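Local coordinates for esterase (Xanthomonas oryzae pv. oryzae, PDB 3H2G), which is an esterase that degrades the rice cell wall and requires a unique substrate recognition module for pathogenesis on rice, at residues A184-I189 with V200-I205; S64-I69 with Q94-E99; H244-I249 with L314-L319. All coordinates share one frame; numbering follows the deposited sequence.

Contact 1 of 3, residues A184-I189 with V200-I205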
# COMPACT_ATOMS: atom_id res chain seq x y z
N ALA A 184 -1.00 -9.10 0.06
CA ALA A 184 -0.28 -9.89 -0.94
C ALA A 184 1.01 -10.42 -0.33
O ALA A 184 1.43 -11.55 -0.61
CB ALA A 184 0.04 -9.03 -2.16
N THR A 185 1.64 -9.61 0.51
CA THR A 185 2.88 -10.00 1.18
C THR A 185 2.57 -11.10 2.20
O THR A 185 3.33 -12.06 2.35
CB THR A 185 3.53 -8.79 1.89
OG1 THR A 185 3.83 -7.77 0.93
CG2 THR A 185 4.81 -9.21 2.60
N GLN A 186 1.45 -10.95 2.90
CA GLN A 186 1.06 -11.95 3.88
C GLN A 186 0.83 -13.30 3.21
O GLN A 186 1.28 -14.34 3.70
CB GLN A 186 -0.23 -11.53 4.59
CG GLN A 186 -0.81 -12.62 5.48
CD GLN A 186 -2.14 -12.24 6.08
OE1 GLN A 186 -2.69 -11.17 5.79
NE2 GLN A 186 -2.69 -13.12 6.91
N ARG A 187 0.13 -13.28 2.08
CA ARG A 187 -0.15 -14.51 1.35
C ARG A 187 1.13 -15.22 0.92
O ARG A 187 1.25 -16.44 1.04
CB ARG A 187 -1.01 -14.22 0.12
CG ARG A 187 -1.43 -15.47 -0.64
CD ARG A 187 -2.32 -15.15 -1.83
NE ARG A 187 -1.64 -14.33 -2.82
CZ ARG A 187 -2.18 -13.96 -3.98
NH1 ARG A 187 -3.42 -14.34 -4.29
NH2 ARG A 187 -1.49 -13.21 -4.83
N GLU A 188 2.10 -14.45 0.43
CA GLU A 188 3.37 -15.00 -0.03
C GLU A 188 4.21 -15.59 1.10
O GLU A 188 4.79 -16.67 0.96
CB GLU A 188 4.17 -13.91 -0.76
CG GLU A 188 5.53 -14.35 -1.29
CD GLU A 188 5.45 -15.50 -2.28
OE1 GLU A 188 4.40 -15.65 -2.95
OE2 GLU A 188 6.44 -16.25 -2.41
N ILE A 189 4.29 -14.89 2.23
CA ILE A 189 5.07 -15.38 3.36
C ILE A 189 4.46 -16.67 3.91
O ILE A 189 5.17 -17.64 4.17
CB ILE A 189 5.16 -14.31 4.48
CG1 ILE A 189 6.00 -13.13 3.98
CG2 ILE A 189 5.77 -14.92 5.74
CD1 ILE A 189 6.13 -11.98 4.98
N VAL A 200 3.05 -12.89 12.98
CA VAL A 200 2.10 -13.03 14.07
C VAL A 200 0.87 -12.13 13.96
O VAL A 200 -0.08 -12.27 14.73
CB VAL A 200 2.77 -12.78 15.44
CG1 VAL A 200 3.87 -13.81 15.67
CG2 VAL A 200 3.33 -11.37 15.49
N ALA A 201 0.89 -11.20 13.01
CA ALA A 201 -0.23 -10.28 12.84
C ALA A 201 -0.17 -9.56 11.50
O ALA A 201 0.90 -9.18 11.03
CB ALA A 201 -0.25 -9.25 13.97
N SER A 202 -1.34 -9.37 10.90
CA SER A 202 -1.45 -8.67 9.62
C SER A 202 -2.67 -7.76 9.73
O SER A 202 -3.74 -8.21 10.13
CB SER A 202 -1.66 -9.67 8.48
OG SER A 202 -1.78 -8.99 7.24
N ALA A 203 -2.50 -6.49 9.38
CA ALA A 203 -3.60 -5.54 9.45
C ALA A 203 -3.71 -4.65 8.21
O ALA A 203 -3.35 -3.47 8.25
CB ALA A 203 -3.47 -4.67 10.71
N PRO A 204 -4.19 -5.21 7.09
CA PRO A 204 -4.34 -4.43 5.85
C PRO A 204 -5.38 -3.34 6.08
O PRO A 204 -6.41 -3.59 6.72
CB PRO A 204 -4.83 -5.47 4.84
CG PRO A 204 -4.29 -6.77 5.38
CD PRO A 204 -4.52 -6.63 6.86
N ILE A 205 -5.12 -2.15 5.56
CA ILE A 205 -6.04 -1.03 5.74
C ILE A 205 -6.61 -0.49 4.42
O ILE A 205 -5.87 -0.11 3.52
CB ILE A 205 -5.33 0.14 6.47
CG1 ILE A 205 -4.82 -0.34 7.83
CG2 ILE A 205 -6.29 1.32 6.64
CD1 ILE A 205 -3.87 0.65 8.50
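The side-chain amide of Q186 lies against the CH2-OH of S202, its carbonyl end overlapping both atoms of the serine. OE1 of Q186 accepts a hydrogen bond from OG of S202 at 2.8 Å, and the same oxygen lies 3.2 Å from CB of S202. The hydroxyl does not meet the amide in its plane: it stands above it, 65° out, with a C=O...O angle of 114°, and the bond does not fall on a lone pair of OE1. Q186 gets there by stretching out. Its CG is anti to the backbone N (chi1 171°) and the chain stays extended beyond it, which carries the amide from the helix to the strand across a CA-CA distance of 7.1 Å between Q186 and S202. Serine suits the strand, being small while still offering a donor. Glutamine suits the helix because its buried amide has work for both ends: NE2 bonds to E190 OE2 and T328 OG1 while OE1 takes the serine, and these partners together hold the flat group in its rotation. L172 and W322 pack beside it. The contact thus ties helix 177-192 to strand 198-205, the second half of a beta-alpha-beta crossover whose first strand is 169-175, as expected of the alpha/beta-hydrolase fold.

Contact 2 of 3, residues S64-I69 with Q94-E99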
# COMPACT_ATOMS: atom_id res chain seq x y z
N SER A 64 14.27 1.04 -3.18
CA SER A 64 14.68 1.79 -2.00
C SER A 64 13.64 1.55 -0.91
O SER A 64 12.58 0.97 -1.16
CB SER A 64 14.80 3.28 -2.33
OG SER A 64 13.58 3.81 -2.85
N GLY A 65 13.95 1.98 0.31
CA GLY A 65 13.00 1.77 1.39
C GLY A 65 13.25 2.68 2.56
O GLY A 65 14.26 3.39 2.60
N VAL A 66 12.33 2.66 3.52
CA VAL A 66 12.44 3.47 4.71
C VAL A 66 12.50 2.53 5.91
O VAL A 66 11.89 1.47 5.91
CB VAL A 66 11.23 4.44 4.87
CG1 VAL A 66 9.92 3.65 4.89
CG2 VAL A 66 11.37 5.27 6.13
N LEU A 67 13.28 2.91 6.92
CA LEU A 67 13.42 2.11 8.13
C LEU A 67 13.32 3.03 9.33
O LEU A 67 14.10 3.98 9.45
CB LEU A 67 14.78 1.39 8.13
CG LEU A 67 15.23 0.74 9.44
CD1 LEU A 67 14.26 -0.36 9.84
CD2 LEU A 67 16.64 0.16 9.26
N LEU A 68 12.35 2.77 10.20
CA LEU A 68 12.16 3.57 11.41
C LEU A 68 12.58 2.70 12.59
O LEU A 68 12.06 1.60 12.77
CB LEU A 68 10.69 3.99 11.54
CG LEU A 68 10.13 4.76 10.34
CD1 LEU A 68 8.67 5.13 10.59
CD2 LEU A 68 10.96 6.02 10.10
N ILE A 69 13.53 3.20 13.37
CA ILE A 69 14.04 2.45 14.52
C ILE A 69 13.74 3.13 15.84
O ILE A 69 14.10 4.29 16.05
CB ILE A 69 15.57 2.27 14.41
CG1 ILE A 69 15.93 1.67 13.05
CG2 ILE A 69 16.08 1.38 15.54
CD1 ILE A 69 17.43 1.52 12.82
N GLN A 94 9.58 9.98 -5.69
CA GLN A 94 9.21 10.00 -4.28
C GLN A 94 9.80 8.88 -3.42
O GLN A 94 9.70 7.70 -3.75
CB GLN A 94 7.69 9.96 -4.15
CG GLN A 94 7.19 10.24 -2.74
CD GLN A 94 7.64 11.60 -2.24
OE1 GLN A 94 7.48 12.61 -2.93
NE2 GLN A 94 8.21 11.63 -1.05
N GLU A 95 10.43 9.28 -2.32
CA GLU A 95 11.02 8.35 -1.35
C GLU A 95 10.35 8.60 0.00
O GLU A 95 10.37 9.72 0.51
CB GLU A 95 12.52 8.61 -1.22
CG GLU A 95 13.34 8.34 -2.47
CD GLU A 95 14.75 8.90 -2.36
OE1 GLU A 95 15.39 8.71 -1.30
OE2 GLU A 95 15.22 9.53 -3.33
N GLN A 96 9.77 7.56 0.59
CA GLN A 96 9.10 7.71 1.88
C GLN A 96 10.00 8.29 2.97
O GLN A 96 9.57 9.13 3.76
CB GLN A 96 8.56 6.37 2.38
CG GLN A 96 7.49 5.74 1.52
CD GLN A 96 7.11 4.38 2.04
OE1 GLN A 96 6.31 4.26 2.97
NE2 GLN A 96 7.69 3.34 1.46
N ALA A 97 11.24 7.82 3.02
CA ALA A 97 12.19 8.27 4.04
C ALA A 97 12.41 9.78 4.00
O ALA A 97 12.37 10.45 5.03
CB ALA A 97 13.52 7.54 3.88
N LYS A 98 12.63 10.31 2.80
CA LYS A 98 12.85 11.75 2.66
C LYS A 98 11.58 12.55 2.93
O LYS A 98 11.65 13.69 3.40
CB LYS A 98 13.42 12.06 1.28
CG LYS A 98 14.88 11.62 1.14
CD LYS A 98 15.51 12.07 -0.16
CE LYS A 98 17.01 11.81 -0.16
NZ LYS A 98 17.34 10.36 -0.02
N GLU A 99 10.43 11.96 2.63
CA GLU A 99 9.16 12.64 2.86
C GLU A 99 8.94 12.81 4.37
O GLU A 99 8.52 13.87 4.82
CB GLU A 99 8.01 11.83 2.25
CG GLU A 99 6.63 12.47 2.37
CD GLU A 99 6.58 13.88 1.81
OE1 GLU A 99 7.21 14.13 0.75
OE2 GLU A 99 5.90 14.73 2.41
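Strand 60-71 belongs to the antiparallel end of the central mixed sheet, and here the start of the short helix 96-102 abuts it at V66. V66 carries the contact, its two methyl groups spreading over neighbouring residues of the helix. CG2 of V66 reaches CA of A97 at 3.7 Å and CB of A97 at 3.9 Å, while CG1 of V66 meets CB of Q96, also at 3.9 Å. The torsion explains this split: with chi1 at 58°, CG1 sits between the backbone N and the carbonyl carbon and CG2 lies anti to N, both on the helix side. The Q96 chain crosses the valine at about a right angle, so that its amide group also passes across CG1, with CD of Q96 at 4.1 Å from that methyl of V66. Alanine fits the next position because a single methyl allows the backbones to approach to 4.9 Å between CA of V66 and CA of A97. No hydrogen bond links the two segments directly, but D124 is a shared polar partner, taking the hydroxyl of S64 on OD2 and the backbone N-H of Q96 on OD1. At the helix start, E95 occupies the N-cap position; its OE1 receives NZ of K98 at 2.9 Å in a salt bridge, on the syn side of the carboxylate. K98 also pairs with E48 of the adjacent strand 43-54, so one ammonium spans two carboxylates, which probably lowers the cost of placing them together. The N-terminal turn of helix 96-102 thus butts against the antiparallel end of the sheet, consistent with an alpha/beta-hydrolase fold.

Contact 3 of 3, residues H244-I249 with L314-L319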
# COMPACT_ATOMS: atom_id res chain seq x y z
N HIS A 244 2.08 -2.46 -18.82
CA HIS A 244 3.53 -2.61 -18.68
C HIS A 244 3.87 -3.99 -18.13
O HIS A 244 4.77 -4.68 -18.63
CB HIS A 244 4.10 -1.58 -17.70
CG HIS A 244 4.14 -0.18 -18.23
ND1 HIS A 244 4.73 0.16 -19.43
CD2 HIS A 244 3.70 0.99 -17.69
CE1 HIS A 244 4.66 1.46 -19.60
NE2 HIS A 244 4.04 1.99 -18.56
N THR A 245 3.15 -4.39 -17.10
CA THR A 245 3.37 -5.67 -16.44
C THR A 245 3.02 -6.90 -17.28
O THR A 245 3.84 -7.81 -17.42
CB THR A 245 2.57 -5.75 -15.12
OG1 THR A 245 2.91 -4.64 -14.28
CG2 THR A 245 2.86 -7.06 -14.38
N TYR A 246 1.82 -6.92 -17.84
CA TYR A 246 1.37 -8.06 -18.63
C TYR A 246 1.48 -7.93 -20.14
O TYR A 246 1.41 -8.93 -20.85
CB TYR A 246 -0.07 -8.42 -18.26
CG TYR A 246 -0.23 -8.84 -16.82
CD1 TYR A 246 -0.68 -7.95 -15.85
CD2 TYR A 246 0.11 -10.14 -16.41
CE1 TYR A 246 -0.79 -8.32 -14.52
CE2 TYR A 246 0.01 -10.53 -15.08
CZ TYR A 246 -0.44 -9.61 -14.14
OH TYR A 246 -0.55 -10.00 -12.82
N LYS A 247 1.63 -6.70 -20.63
CA LYS A 247 1.76 -6.44 -22.06
C LYS A 247 0.70 -7.17 -22.87
O LYS A 247 1.00 -7.77 -23.91
CB LYS A 247 3.16 -6.86 -22.53
CG LYS A 247 4.28 -6.06 -21.89
CD LYS A 247 5.65 -6.53 -22.34
CE LYS A 247 6.72 -5.52 -21.96
NZ LYS A 247 6.70 -5.20 -20.50
N ASN A 248 -0.55 -7.10 -22.41
CA ASN A 248 -1.63 -7.79 -23.10
C ASN A 248 -2.92 -7.00 -23.25
O ASN A 248 -3.98 -7.58 -23.49
CB ASN A 248 -1.93 -9.11 -22.38
CG ASN A 248 -2.41 -8.90 -20.96
OD1 ASN A 248 -2.50 -7.77 -20.48
ND2 ASN A 248 -2.72 -10.00 -20.27
N ILE A 249 -2.85 -5.68 -23.13
CA ILE A 249 -4.05 -4.86 -23.26
C ILE A 249 -4.10 -4.09 -24.56
O ILE A 249 -5.11 -4.12 -25.28
CB ILE A 249 -4.19 -3.86 -22.08
CG1 ILE A 249 -4.14 -4.61 -20.75
CG2 ILE A 249 -5.53 -3.13 -22.19
CD1 ILE A 249 -4.12 -3.71 -19.53
N LEU A 314 -6.71 -7.49 -13.73
CA LEU A 314 -7.13 -7.11 -12.38
C LEU A 314 -7.47 -8.38 -11.60
O LEU A 314 -7.13 -8.51 -10.43
CB LEU A 314 -8.37 -6.20 -12.43
CG LEU A 314 -8.20 -4.79 -12.99
CD1 LEU A 314 -9.56 -4.11 -13.03
CD2 LEU A 314 -7.22 -3.99 -12.12
N ALA A 315 -8.14 -9.32 -12.27
CA ALA A 315 -8.53 -10.57 -11.64
C ALA A 315 -7.32 -11.38 -11.18
O ALA A 315 -7.36 -12.03 -10.13
CB ALA A 315 -9.39 -11.41 -12.60
N ARG A 316 -6.24 -11.35 -11.96
CA ARG A 316 -5.03 -12.09 -11.59
C ARG A 316 -4.46 -11.52 -10.30
O ARG A 316 -3.67 -12.17 -9.62
CB ARG A 316 -3.97 -11.98 -12.69
CG ARG A 316 -4.36 -12.59 -14.02
CD ARG A 316 -3.16 -12.60 -14.96
NE ARG A 316 -3.52 -12.97 -16.32
CZ ARG A 316 -2.64 -13.13 -17.30
NH1 ARG A 316 -1.35 -12.96 -17.07
NH2 ARG A 316 -3.05 -13.46 -18.52
N ASN A 317 -4.86 -10.30 -9.97
CA ASN A 317 -4.37 -9.67 -8.77
C ASN A 317 -5.38 -9.56 -7.64
O ASN A 317 -5.25 -8.74 -6.74
CB ASN A 317 -3.74 -8.33 -9.13
CG ASN A 317 -2.44 -8.51 -9.90
OD1 ASN A 317 -1.41 -8.87 -9.32
ND2 ASN A 317 -2.48 -8.29 -11.20
N ASN A 318 -6.41 -10.41 -7.69
CA ASN A 318 -7.40 -10.45 -6.62
C ASN A 318 -6.66 -11.16 -5.49
O ASN A 318 -5.73 -11.92 -5.74
CB ASN A 318 -8.61 -11.32 -6.99
CG ASN A 318 -9.61 -10.60 -7.86
OD1 ASN A 318 -9.75 -9.38 -7.78
ND2 ASN A 318 -10.32 -11.35 -8.69
N LEU A 319 -7.08 -10.90 -4.25
CA LEU A 319 -6.46 -11.53 -3.08
C LEU A 319 -7.54 -12.21 -2.26
O LEU A 319 -7.60 -12.06 -1.04
CB LEU A 319 -5.75 -10.46 -2.25
CG LEU A 319 -4.50 -9.86 -2.91
CD1 LEU A 319 -4.02 -8.63 -2.14
CD2 LEU A 319 -3.41 -10.93 -2.96
O HOH W 1 -2.21 -12.68 -21.21
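ND2 of N317 is engaged twice: it gives a hydrogen bond to OH of Y246 at 3.0 Å and another to the backbone carbonyl of D313. The bond to the phenol is bent, with an N-H...O angle of 141°, and the oxygen lies 28° out of the amide plane of N317. The amide nitrogen comes in at the edge of the Y246 ring, near its plane. OD1 of N317 accepts from the backbone N of S141, so both ends of this buried amide have partners; asparagine, with a donor and an acceptor on a short stem, suits such a junction. The segments run from helix 231-246 and helix 309-316 into loops, within the largely helical insertion between strands 198-205 and 328-332. Insertions of this kind form the cap or lid in many alpha/beta-hydrolases, and this one may contribute to the substrate recognition module. R316 slides past the tyrosine in the opposite direction, its long extended chain carrying NH1 obliquely to CD2 of Y246 at 3.2 Å. CD of R316 packs against CE2 of Y246 at 3.8 Å, the planes of guanidinium and ring being 80° apart. Tyrosine thus supplies both an apolar ring for the arginine and a hydroxyl acceptor for N317. N248 follows K247, whose positive phi marks the end of helical geometry. D313 ties the two asparagines together, its backbone O taking N317 and its OD1 taking ND2 of N248. That ND2 also stands over one face of the R316 guanidinium, and a water accepts from ND2 of N248 and NH2 of R316, each at 2.9 Å.

How the contacts relate
From the N terminus, contact 2 comes first, closing a loop of 24 residues between strand 60-71 and helix 96-102. Contact 1 then closes a shorter loop of 10 residues within a beta-alpha-beta unit, and contact 3 the longest, 64 residues, many of them helical. The three loops follow in series; none encloses or crosses another. Contacts 1 and 2 reach the same sheet at separate strands, their nearest atoms about 12 Å apart. Contact 3 touches contact 1: L319 CD2 packs on R187 CZ at 3.4 Å, linking the segment after helix 309-316 to helix 177-192. Contacts 2 and 3 lie on opposite sides of the chain's centre.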